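Local coordinates for protein allantoicase (PDB 1O59) that hydrolyses allantoate to (S)-ureidoglycolate and urea, a step of allantoin degradation that lets yeast use purines as a secondary nitrogen source, at residues L210-C214 with L233-G237. Residues are numbered along the deposited sequence; the frame is centred on the assembly and turned at random.
Sequences LAYVC and LLLPG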
ATOM      1  N   LEU A 210     -11.602  -1.626  12.163  1.00 61.53           N
ATOM      2  CA  LEU A 210     -11.201  -0.241  12.149  1.00 61.50           C
ATOM      3  C   LEU A 210      -9.774  -0.094  11.685  1.00 62.06           C
ATOM      4  O   LEU A 210      -9.382   0.983  11.263  1.00 62.37           O
ATOM      5  CB  LEU A 210     -11.345   0.374  13.550  1.00 61.14           C
ATOM      6  CG  LEU A 210     -12.778   0.386  14.084  1.00 60.40           C
ATOM      7  CD1 LEU A 210     -12.800   0.722  15.548  1.00 59.83           C
ATOM      8  CD2 LEU A 210     -13.662   1.348  13.275  1.00 59.64           C
ATOM      9  N   ALA A 211      -9.006  -1.176  11.764  1.00 63.03           N
ATOM     10  CA  ALA A 211      -7.604  -1.171  11.356  1.00 63.39           C
ATOM     11  C   ALA A 211      -7.354  -1.714   9.950  1.00 63.75           C
ATOM     12  O   ALA A 211      -6.205  -1.785   9.497  1.00 64.05           O
ATOM     13  CB  ALA A 211      -6.806  -1.960  12.359  1.00 63.92           C
ATOM     14  N   TYR A 212      -8.409  -2.090   9.244  1.00 63.57           N
ATOM     15  CA  TYR A 212      -8.258  -2.642   7.894  1.00 63.39           C
ATOM     16  C   TYR A 212      -7.961  -1.548   6.859  1.00 63.48           C
ATOM     17  O   TYR A 212      -8.552  -0.463   6.884  1.00 64.54           O
ATOM     18  CB  TYR A 212      -9.562  -3.354   7.529  1.00 63.54           C
ATOM     19  CG  TYR A 212      -9.586  -4.244   6.331  1.00 62.86           C
ATOM     20  CD1 TYR A 212      -8.510  -5.063   6.002  1.00 63.92           C
ATOM     21  CD2 TYR A 212     -10.747  -4.335   5.557  1.00 63.59           C
ATOM     22  CE1 TYR A 212      -8.595  -5.945   4.913  1.00 64.65           C
ATOM     23  CE2 TYR A 212     -10.837  -5.186   4.482  1.00 63.13           C
ATOM     24  CZ  TYR A 212      -9.763  -6.001   4.168  1.00 63.96           C
ATOM     25  OH  TYR A 212      -9.857  -6.831   3.077  1.00 64.93           O
ATOM     26  N   VAL A 213      -7.103  -1.871   5.908  1.00 63.00           N
ATOM     27  CA  VAL A 213      -6.690  -0.915   4.932  1.00 63.27           C
ATOM     28  C   VAL A 213      -7.860  -0.413   4.079  1.00 63.23           C
ATOM     29  O   VAL A 213      -7.911   0.788   3.728  1.00 62.29           O
ATOM     30  CB  VAL A 213      -5.500  -1.444   4.039  1.00 63.57           C
ATOM     31  CG1 VAL A 213      -5.888  -2.640   3.167  1.00 63.33           C
ATOM     32  CG2 VAL A 213      -4.946  -0.294   3.163  1.00 63.51           C
ATOM     33  N   CYS A 214      -8.789  -1.314   3.759  1.00 62.58           N
ATOM     34  CA  CYS A 214      -9.944  -0.949   2.962  1.00 63.05           C
ATOM     35  C   CYS A 214     -10.952  -0.113   3.719  1.00 62.05           C
ATOM     36  O   CYS A 214     -11.908   0.372   3.131  1.00 61.11           O
ATOM     37  CB  CYS A 214     -10.681  -2.183   2.481  1.00 64.17           C
ATOM     38  SG  CYS A 214      -9.658  -3.317   1.546  1.00 68.27           S
ATOM     39  N   LEU A 233       0.466  -5.066   7.815  1.00 64.95           N
ATOM     40  CA  LEU A 233      -0.352  -5.452   8.982  1.00 65.16           C
ATOM     41  C   LEU A 233      -1.865  -5.348   8.761  1.00 64.65           C
ATOM     42  O   LEU A 233      -2.637  -5.946   9.489  1.00 63.31           O
ATOM     43  CB  LEU A 233      -0.013  -4.564  10.167  1.00 65.63           C
ATOM     44  CG  LEU A 233       1.360  -4.814  10.812  1.00 68.42           C
ATOM     45  CD1 LEU A 233       1.631  -3.694  11.806  1.00 68.17           C
ATOM     46  CD2 LEU A 233       1.448  -6.205  11.493  1.00 68.96           C
ATOM     47  N   LEU A 234      -2.256  -4.542   7.769  1.00 64.10           N
ATOM     48  CA  LEU A 234      -3.613  -4.120   7.586  1.00 63.63           C
ATOM     49  C   LEU A 234      -4.211  -4.744   6.327  1.00 63.10           C
ATOM     50  O   LEU A 234      -5.305  -4.370   5.887  1.00 63.00           O
ATOM     51  CB  LEU A 234      -3.622  -2.586   7.495  1.00 64.00           C
ATOM     52  CG  LEU A 234      -2.701  -1.836   8.464  1.00 65.94           C
ATOM     53  CD1 LEU A 234      -2.703  -0.355   8.211  1.00 67.42           C
ATOM     54  CD2 LEU A 234      -3.077  -2.075   9.937  1.00 68.91           C
ATOM     55  N   LEU A 235      -3.514  -5.710   5.745  1.00 62.72           N
ATOM     56  CA  LEU A 235      -3.924  -6.243   4.451  1.00 62.83           C
ATOM     57  C   LEU A 235      -5.027  -7.303   4.553  1.00 62.71           C
ATOM     58  O   LEU A 235      -5.230  -7.904   5.582  1.00 61.50           O
ATOM     59  CB  LEU A 235      -2.714  -6.851   3.725  1.00 63.03           C
ATOM     60  CG  LEU A 235      -1.612  -5.862   3.340  1.00 62.09           C
ATOM     61  CD1 LEU A 235      -0.494  -6.637   2.672  1.00 61.36           C
ATOM     62  CD2 LEU A 235      -2.146  -4.774   2.413  1.00 61.10           C
ATOM     63  N   PRO A 236      -5.687  -7.581   3.452  1.00 63.49           N
ATOM     64  CA  PRO A 236      -6.618  -8.692   3.432  1.00 64.03           C
ATOM     65  C   PRO A 236      -5.870 -10.021   3.575  1.00 64.35           C
ATOM     66  O   PRO A 236      -4.684 -10.123   3.179  1.00 64.75           O
ATOM     67  CB  PRO A 236      -7.298  -8.611   2.041  1.00 63.93           C
ATOM     68  CG  PRO A 236      -6.813  -7.347   1.383  1.00 64.49           C
ATOM     69  CD  PRO A 236      -5.563  -6.919   2.142  1.00 64.21           C
ATOM     70  N   GLY A 237      -6.575 -11.021   4.118  1.00 63.99           N
ATOM     71  CA  GLY A 237      -6.065 -12.363   4.208  1.00 63.64           C
ATOM     72  C   GLY A 237      -5.018 -12.545   5.271  1.00 63.75           C
ATOM     73  O   GLY A 237      -4.620 -11.615   5.974  1.00 64.03           O
TER
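L234 meets A211 and V213 where two loops of the C-terminal β-sandwich of antiparallel sheets pack side by side: one leads from strand 208-209 to strand 218-222, the other from strand 227-228 to strand 246-247. The pair illustrates how two connecting loops can be joined by a single backbone hydrogen bond with apolar groups gathered about it. The side chain of L234 points toward 210-214, and its branch end comes against the backbone of A211, with CD2 3.2 Å from A211 O. With CG anti to its own carbonyl carbon (chi1 -41°), the isobutyl group lies against A211 O; separately, L234 O accepts a hydrogen bond from V213 N, 3.1 Å away. That bond is fairly straight at the hydrogen, 159°, and the donor sits somewhat off the carbonyl plane. V213 also leans on the acceptor through CG1, 3.3 Å from L234 O, and L42 touches V213 from outside the pair. The CB of L235 points away from 210-214, and its side chain touches K41, L42 and R349, though CD2 still reaches V213 CG1. Its backbone remains in the contact: L235 C lies at the edge of the Y212 ring, 3.8 Å from CE1, while L235 O accepts a hydrogen bond from R351 of strand 346-354. At P236 the side chains of Y212 and the proline cross at about a right angle. Although the CB of Y212 points away from 233-237, its CG stands anti to the backbone N (chi1 -167°), and the ring reaches back beside the proline. Were Y212 reduced to an alanine, the loss of the ring would probably open a gap beside P236 and leave the L235-P236 peptide without its aromatic neighbour. The phenol ends against the pyrrolidine, Y212 OH lying 3.3 Å from P236 CB and 3.5 Å from P236 CG.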